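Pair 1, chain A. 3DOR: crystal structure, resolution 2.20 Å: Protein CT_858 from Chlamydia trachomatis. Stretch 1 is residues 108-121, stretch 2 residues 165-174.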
# COMPACT_ATOMS: atom_id res chain seq x y z
N SER A 108 12.10 0.12 42.82
CA SER A 108 11.59 1.35 43.40
C SER A 108 10.41 1.11 44.35
O SER A 108 9.98 -0.02 44.56
CB SER A 108 11.20 2.34 42.30
OG SER A 108 11.73 3.62 42.60
N GLU A 109 9.91 2.21 44.92
CA GLU A 109 8.81 2.20 45.90
C GLU A 109 7.51 1.48 45.58
O GLU A 109 6.99 0.74 46.42
CB GLU A 109 8.46 3.63 46.28
CG GLU A 109 9.47 4.30 47.17
CD GLU A 109 8.98 5.64 47.68
OE1 GLU A 109 7.87 5.68 48.25
OE2 GLU A 109 9.70 6.65 47.50
N ILE A 110 6.96 1.72 44.40
CA ILE A 110 5.71 1.10 44.00
C ILE A 110 5.83 -0.42 43.90
O ILE A 110 6.76 -0.94 43.29
CB ILE A 110 5.23 1.67 42.65
CG1 ILE A 110 5.00 3.18 42.80
CG2 ILE A 110 3.96 0.95 42.18
CD1 ILE A 110 4.75 3.92 41.50
N ARG A 111 4.89 -1.13 44.52
CA ARG A 111 4.87 -2.59 44.49
C ARG A 111 3.63 -3.09 43.77
O ARG A 111 2.61 -2.40 43.70
CB ARG A 111 4.81 -3.20 45.89
CG ARG A 111 5.91 -2.85 46.87
CD ARG A 111 5.77 -3.77 48.09
NE ARG A 111 6.17 -3.11 49.33
CZ ARG A 111 5.34 -2.47 50.14
NH1 ARG A 111 4.05 -2.39 49.87
NH2 ARG A 111 5.80 -1.90 51.24
N VAL A 112 3.72 -4.31 43.24
CA VAL A 112 2.57 -4.92 42.59
C VAL A 112 1.57 -5.06 43.73
O VAL A 112 1.95 -5.47 44.83
CB VAL A 112 2.91 -6.34 42.06
CG1 VAL A 112 1.63 -7.12 41.78
CG2 VAL A 112 3.76 -6.23 40.82
N GLY A 113 0.31 -4.71 43.49
CA GLY A 113 -0.68 -4.82 44.55
C GLY A 113 -1.09 -3.48 45.12
O GLY A 113 -2.12 -3.38 45.80
N ASP A 114 -0.29 -2.45 44.86
CA ASP A 114 -0.58 -1.09 45.32
C ASP A 114 -1.79 -0.59 44.57
O ASP A 114 -1.99 -0.95 43.40
CB ASP A 114 0.57 -0.13 45.00
CG ASP A 114 1.79 -0.36 45.86
OD1 ASP A 114 2.87 0.16 45.48
OD2 ASP A 114 1.69 -1.04 46.90
N GLU A 115 -2.60 0.23 45.22
CA GLU A 115 -3.77 0.79 44.57
C GLU A 115 -3.39 2.19 44.11
O GLU A 115 -2.80 2.96 44.88
CB GLU A 115 -4.96 0.88 45.53
CG GLU A 115 -6.25 1.28 44.81
CD GLU A 115 -7.39 1.65 45.74
OE1 GLU A 115 -7.33 1.34 46.95
OE2 GLU A 115 -8.38 2.24 45.25
N LEU A 116 -3.70 2.52 42.86
CA LEU A 116 -3.40 3.84 42.34
C LEU A 116 -4.56 4.74 42.73
O LEU A 116 -5.72 4.45 42.39
CB LEU A 116 -3.26 3.81 40.81
CG LEU A 116 -3.04 5.17 40.14
CD1 LEU A 116 -1.83 5.86 40.77
CD2 LEU A 116 -2.84 5.00 38.64
N LEU A 117 -4.26 5.81 43.45
CA LEU A 117 -5.31 6.73 43.89
C LEU A 117 -5.40 8.02 43.08
O LEU A 117 -6.47 8.38 42.59
CB LEU A 117 -5.11 7.07 45.37
CG LEU A 117 -5.26 5.89 46.34
CD1 LEU A 117 -4.98 6.37 47.76
CD2 LEU A 117 -6.67 5.30 46.24
N GLU A 118 -4.27 8.71 42.94
CA GLU A 118 -4.26 9.98 42.24
C GLU A 118 -3.04 10.16 41.35
O GLU A 118 -2.05 9.43 41.45
CB GLU A 118 -4.31 11.14 43.25
CG GLU A 118 -5.20 10.91 44.48
CD GLU A 118 -5.13 12.04 45.51
OE1 GLU A 118 -4.01 12.56 45.75
OE2 GLU A 118 -6.18 12.39 46.11
N VAL A 119 -3.12 11.16 40.49
CA VAL A 119 -2.04 11.54 39.59
C VAL A 119 -1.99 13.07 39.67
O VAL A 119 -2.85 13.75 39.12
CB VAL A 119 -2.33 11.09 38.14
CG1 VAL A 119 -1.17 11.49 37.23
CG2 VAL A 119 -2.54 9.58 38.09
N ASP A 120 -1.00 13.58 40.40
CA ASP A 120 -0.84 15.03 40.59
C ASP A 120 -1.98 15.64 41.39
O ASP A 120 -2.44 16.74 41.07
CB ASP A 120 -0.72 15.75 39.25
CG ASP A 120 0.58 15.45 38.54
OD1 ASP A 120 1.63 15.42 39.23
OD2 ASP A 120 0.56 15.27 37.31
N GLY A 121 -2.42 14.93 42.42
CA GLY A 121 -3.49 15.44 43.25
C GLY A 121 -4.88 15.15 42.74
O GLY A 121 -5.86 15.32 43.46
N ARG A 165 8.33 15.59 36.02
CA ARG A 165 7.92 14.72 37.10
C ARG A 165 6.44 14.85 37.40
O ARG A 165 5.84 15.89 37.15
CB ARG A 165 8.74 15.02 38.36
CG ARG A 165 10.20 14.66 38.22
CD ARG A 165 10.99 15.09 39.44
NE ARG A 165 11.02 16.55 39.57
CZ ARG A 165 11.52 17.19 40.62
NH1 ARG A 165 12.04 16.51 41.64
NH2 ARG A 165 11.51 18.51 40.65
N THR A 166 5.87 13.77 37.91
CA THR A 166 4.46 13.73 38.27
C THR A 166 4.36 12.84 39.50
O THR A 166 5.15 11.92 39.68
CB THR A 166 3.60 13.16 37.11
OG1 THR A 166 2.21 13.27 37.44
CG2 THR A 166 3.95 11.69 36.84
N THR A 167 3.39 13.12 40.37
CA THR A 167 3.26 12.33 41.58
C THR A 167 2.12 11.34 41.53
O THR A 167 0.99 11.68 41.17
CB THR A 167 3.07 13.24 42.80
OG1 THR A 167 4.21 14.10 42.93
CG2 THR A 167 2.92 12.42 44.07
N LEU A 168 2.42 10.10 41.90
CA LEU A 168 1.42 9.05 41.91
C LEU A 168 1.06 8.75 43.36
O LEU A 168 1.93 8.37 44.14
CB LEU A 168 1.98 7.78 41.25
CG LEU A 168 2.56 7.91 39.84
CD1 LEU A 168 3.08 6.56 39.39
CD2 LEU A 168 1.50 8.42 38.89
N LYS A 169 -0.20 8.95 43.72
CA LYS A 169 -0.60 8.65 45.09
C LYS A 169 -1.14 7.23 45.09
O LYS A 169 -2.08 6.90 44.36
CB LYS A 169 -1.68 9.61 45.58
CG LYS A 169 -2.00 9.41 47.06
CD LYS A 169 -3.11 10.34 47.55
CE LYS A 169 -3.32 10.17 49.05
NZ LYS A 169 -4.33 11.11 49.60
N ILE A 170 -0.56 6.39 45.93
CA ILE A 170 -0.96 5.00 46.01
C ILE A 170 -1.33 4.60 47.44
O ILE A 170 -1.02 5.32 48.40
CB ILE A 170 0.19 4.10 45.57
CG1 ILE A 170 1.36 4.28 46.55
CG2 ILE A 170 0.64 4.49 44.17
CD1 ILE A 170 2.47 3.27 46.39
N ARG A 171 -2.01 3.47 47.58
CA ARG A 171 -2.33 2.97 48.90
C ARG A 171 -1.82 1.54 48.98
O ARG A 171 -2.05 0.74 48.08
CB ARG A 171 -3.84 2.98 49.18
CG ARG A 171 -4.16 2.24 50.48
CD ARG A 171 -5.40 2.77 51.17
NE ARG A 171 -6.56 2.72 50.29
CZ ARG A 171 -7.37 3.75 50.09
NH1 ARG A 171 -7.13 4.91 50.72
NH2 ARG A 171 -8.40 3.63 49.25
N ARG A 172 -1.12 1.24 50.07
CA ARG A 172 -0.58 -0.10 50.28
C ARG A 172 -1.72 -1.00 50.68
O ARG A 172 -2.76 -0.53 51.16
CB ARG A 172 0.45 -0.10 51.40
CG ARG A 172 1.62 0.84 51.19
CD ARG A 172 2.36 0.55 49.90
NE ARG A 172 3.70 1.13 49.96
CZ ARG A 172 4.57 1.12 48.95
NH1 ARG A 172 4.25 0.55 47.79
NH2 ARG A 172 5.77 1.67 49.12
N PRO A 173 -1.55 -2.32 50.51
CA PRO A 173 -2.63 -3.22 50.89
C PRO A 173 -2.94 -3.18 52.39
O PRO A 173 -4.07 -3.46 52.79
CB PRO A 173 -2.14 -4.60 50.41
CG PRO A 173 -0.66 -4.44 50.30
CD PRO A 173 -0.49 -3.04 49.78
N PHE A 174 -1.95 -2.82 53.20
CA PHE A 174 -2.20 -2.74 54.63
C PHE A 174 -2.86 -1.41 55.02
O PHE A 174 -3.10 -1.16 56.20
CB PHE A 174 -0.93 -2.97 55.46
CG PHE A 174 -0.60 -4.42 55.65
CD1 PHE A 174 0.15 -5.11 54.70
CD2 PHE A 174 -1.10 -5.13 56.73
CE1 PHE A 174 0.39 -6.48 54.83
CE2 PHE A 174 -0.87 -6.49 56.87
CZ PHE A 174 -0.13 -7.17 55.92
O HOH W 1 -3.54 -2.10 47.92
O HOH W 2 -1.04 12.41 43.15

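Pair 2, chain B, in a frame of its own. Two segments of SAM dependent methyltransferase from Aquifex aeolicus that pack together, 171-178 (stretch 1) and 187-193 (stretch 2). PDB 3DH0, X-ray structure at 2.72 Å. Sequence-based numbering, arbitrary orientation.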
# COMPACT_ATOMS: atom_id res chain seq x y z
N ALA B 171 11.44 -3.23 13.37
CA ALA B 171 10.53 -4.33 13.09
C ALA B 171 11.21 -5.54 12.47
O ALA B 171 10.58 -6.59 12.28
CB ALA B 171 9.41 -3.84 12.18
N GLY B 172 12.49 -5.39 12.14
CA GLY B 172 13.21 -6.50 11.55
C GLY B 172 13.26 -6.52 10.03
O GLY B 172 14.13 -7.17 9.47
N ILE B 173 12.35 -5.83 9.35
CA ILE B 173 12.37 -5.83 7.88
C ILE B 173 13.66 -5.21 7.33
O ILE B 173 14.09 -4.15 7.80
CB ILE B 173 11.19 -5.04 7.27
CG1 ILE B 173 9.86 -5.59 7.78
CG2 ILE B 173 11.25 -5.13 5.76
CD1 ILE B 173 9.40 -4.92 9.06
N ARG B 174 14.25 -5.86 6.33
CA ARG B 174 15.48 -5.39 5.72
C ARG B 174 15.23 -4.50 4.51
O ARG B 174 14.61 -4.92 3.53
CB ARG B 174 16.36 -6.58 5.31
CG ARG B 174 15.64 -7.62 4.48
CD ARG B 174 16.42 -8.95 4.42
NE ARG B 174 15.53 -10.09 4.18
CZ ARG B 174 15.93 -11.37 4.15
NH1 ARG B 174 17.21 -11.67 4.34
NH2 ARG B 174 15.04 -12.35 3.92
N VAL B 175 15.73 -3.26 4.58
CA VAL B 175 15.57 -2.29 3.50
C VAL B 175 16.74 -2.36 2.54
O VAL B 175 17.89 -2.30 2.96
CB VAL B 175 15.50 -0.84 4.02
CG1 VAL B 175 15.20 0.10 2.86
CG2 VAL B 175 14.45 -0.73 5.12
N GLY B 176 16.44 -2.48 1.25
CA GLY B 176 17.49 -2.56 0.25
C GLY B 176 17.63 -1.31 -0.62
O GLY B 176 18.72 -0.96 -1.05
N ARG B 177 16.51 -0.63 -0.86
CA ARG B 177 16.51 0.56 -1.69
C ARG B 177 15.61 1.65 -1.13
O ARG B 177 14.64 1.38 -0.44
CB ARG B 177 16.01 0.22 -3.09
CG ARG B 177 17.09 -0.09 -4.10
CD ARG B 177 16.52 -0.90 -5.27
NE ARG B 177 15.23 -0.38 -5.72
CZ ARG B 177 14.40 -1.01 -6.56
NH1 ARG B 177 14.73 -2.20 -7.06
NH2 ARG B 177 13.24 -0.45 -6.89
N VAL B 178 15.96 2.89 -1.44
CA VAL B 178 15.18 4.05 -1.04
C VAL B 178 15.38 5.03 -2.17
O VAL B 178 16.43 5.63 -2.28
CB VAL B 178 15.67 4.66 0.29
CG1 VAL B 178 15.00 5.99 0.52
CG2 VAL B 178 15.34 3.73 1.44
N GLY B 187 10.07 6.15 -2.16
CA GLY B 187 9.64 4.78 -2.11
C GLY B 187 10.71 3.99 -1.40
O GLY B 187 11.87 4.39 -1.38
N VAL B 188 10.32 2.88 -0.80
CA VAL B 188 11.28 2.04 -0.11
C VAL B 188 11.06 0.59 -0.49
O VAL B 188 9.93 0.11 -0.55
CB VAL B 188 11.21 2.24 1.43
CG1 VAL B 188 9.81 2.61 1.84
CG2 VAL B 188 11.67 0.99 2.14
N TYR B 189 12.16 -0.09 -0.76
CA TYR B 189 12.18 -1.47 -1.17
C TYR B 189 12.63 -2.28 0.03
O TYR B 189 13.72 -2.06 0.55
CB TYR B 189 13.20 -1.60 -2.31
CG TYR B 189 13.17 -2.87 -3.12
CD1 TYR B 189 13.90 -4.01 -2.73
CD2 TYR B 189 12.53 -2.89 -4.35
CE1 TYR B 189 13.98 -5.12 -3.57
CE2 TYR B 189 12.60 -3.99 -5.19
CZ TYR B 189 13.33 -5.10 -4.81
OH TYR B 189 13.41 -6.17 -5.69
N ALA B 190 11.79 -3.19 0.48
CA ALA B 190 12.15 -4.00 1.63
C ALA B 190 11.70 -5.43 1.45
O ALA B 190 10.68 -5.70 0.81
CB ALA B 190 11.53 -3.42 2.89
N MET B 191 12.47 -6.35 2.02
CA MET B 191 12.15 -7.77 1.94
C MET B 191 11.93 -8.32 3.34
O MET B 191 12.70 -8.04 4.27
CB MET B 191 13.28 -8.53 1.21
CG MET B 191 13.00 -10.00 0.99
SD MET B 191 14.25 -10.83 -0.04
CE MET B 191 13.32 -11.04 -1.57
N ILE B 192 10.88 -9.11 3.49
CA ILE B 192 10.57 -9.70 4.78
C ILE B 192 11.39 -10.95 5.06
O ILE B 192 11.48 -11.87 4.23
CB ILE B 192 9.08 -9.98 4.88
CG1 ILE B 192 8.39 -8.68 5.31
CG2 ILE B 192 8.81 -11.16 5.82
CD1 ILE B 192 6.92 -8.81 5.61
N VAL B 193 11.99 -10.96 6.25
CA VAL B 193 12.84 -12.04 6.71
C VAL B 193 12.06 -13.13 7.45
O VAL B 193 11.90 -14.22 6.85
CB VAL B 193 13.95 -11.50 7.67
CG1 VAL B 193 14.98 -12.60 7.96
CG2 VAL B 193 14.62 -10.26 7.06

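Both pairs are built on one backbone scheme: two antiparallel strands interrupted by a beta bulge, entered through a glycine with positive phi. Fourteen central residues superpose with an RMSD of 0.5 Å. The bulge is the clearest shared rule. In pair 1 the carbonyl of Lys A169 accepts two hydrogen bonds, from Leu A117 N to Lys A169 O at 2.6 Å and from Glu A118 N to Lys A169 O at 3.2 Å. In pair 2 the matching carbonyl does the same: Gly B176 N lies 2.8 Å from Tyr B189 O, and Arg B177 N makes a weak bond to Tyr B189 O at 3.4 Å. One strand thus spends an extra residue against a single acceptor, and the register shifts by one.

The extra residue itself is free to differ. Leu A117 points toward the opposite strand and lays CD1 3.8 Å from Arg A171 CB; its counterpart Gly B176 has no side chain, although there is room for a CB. The entry glycine is more constrained. At the backbone angles of Gly A113 and Gly B172, a CB would jam against the preceding carbonyl oxygen.

Next comes the sharpest exchange. Asp A114 and Ile B173 have side-chain centres only 0.3 Å apart after superposition, yet their chemistry is opposite. Asp A114 OD1 accepts from Arg A111 N at 2.6 Å, steadying the type II turn, and forms a salt bridge with Arg A172 NH1 at 2.7 Å. That guanidinium also donates to the loop, with Arg A172 NH2 3.1 Å from Glu A109 O. Pair 2 fills the same places with hydrocarbon: Ile B173 CG1 meets Ile B192 CG1 at 4.2 Å, and Ile B173 CG2 packs on Ala B190 CB at 3.4 Å.

Across the bulge, Glu A118 and Lys A169 match Arg B177 and Tyr B189. The acid and lysine have opposite charges, but Glu A118 OE1 and Lys A169 NZ stay 4.1 Å apart, beyond a salt bridge. In pair 2 the guanidinium of Arg B177 instead stacks flat on the Tyr B189 ring, centres 4.1 Å apart.

The other face stays apolar in both. Leu A116 CD1 reaches Leu A168 CB at 4.3 Å, while the matching, smaller pair brings Val B175 CG1 to Val B188 CG2 at 3.7 Å. Read as design rules, the glycine and the doubly used carbonyl are kept; charge, stacking or plain hydrocarbon can then occupy the positions around them.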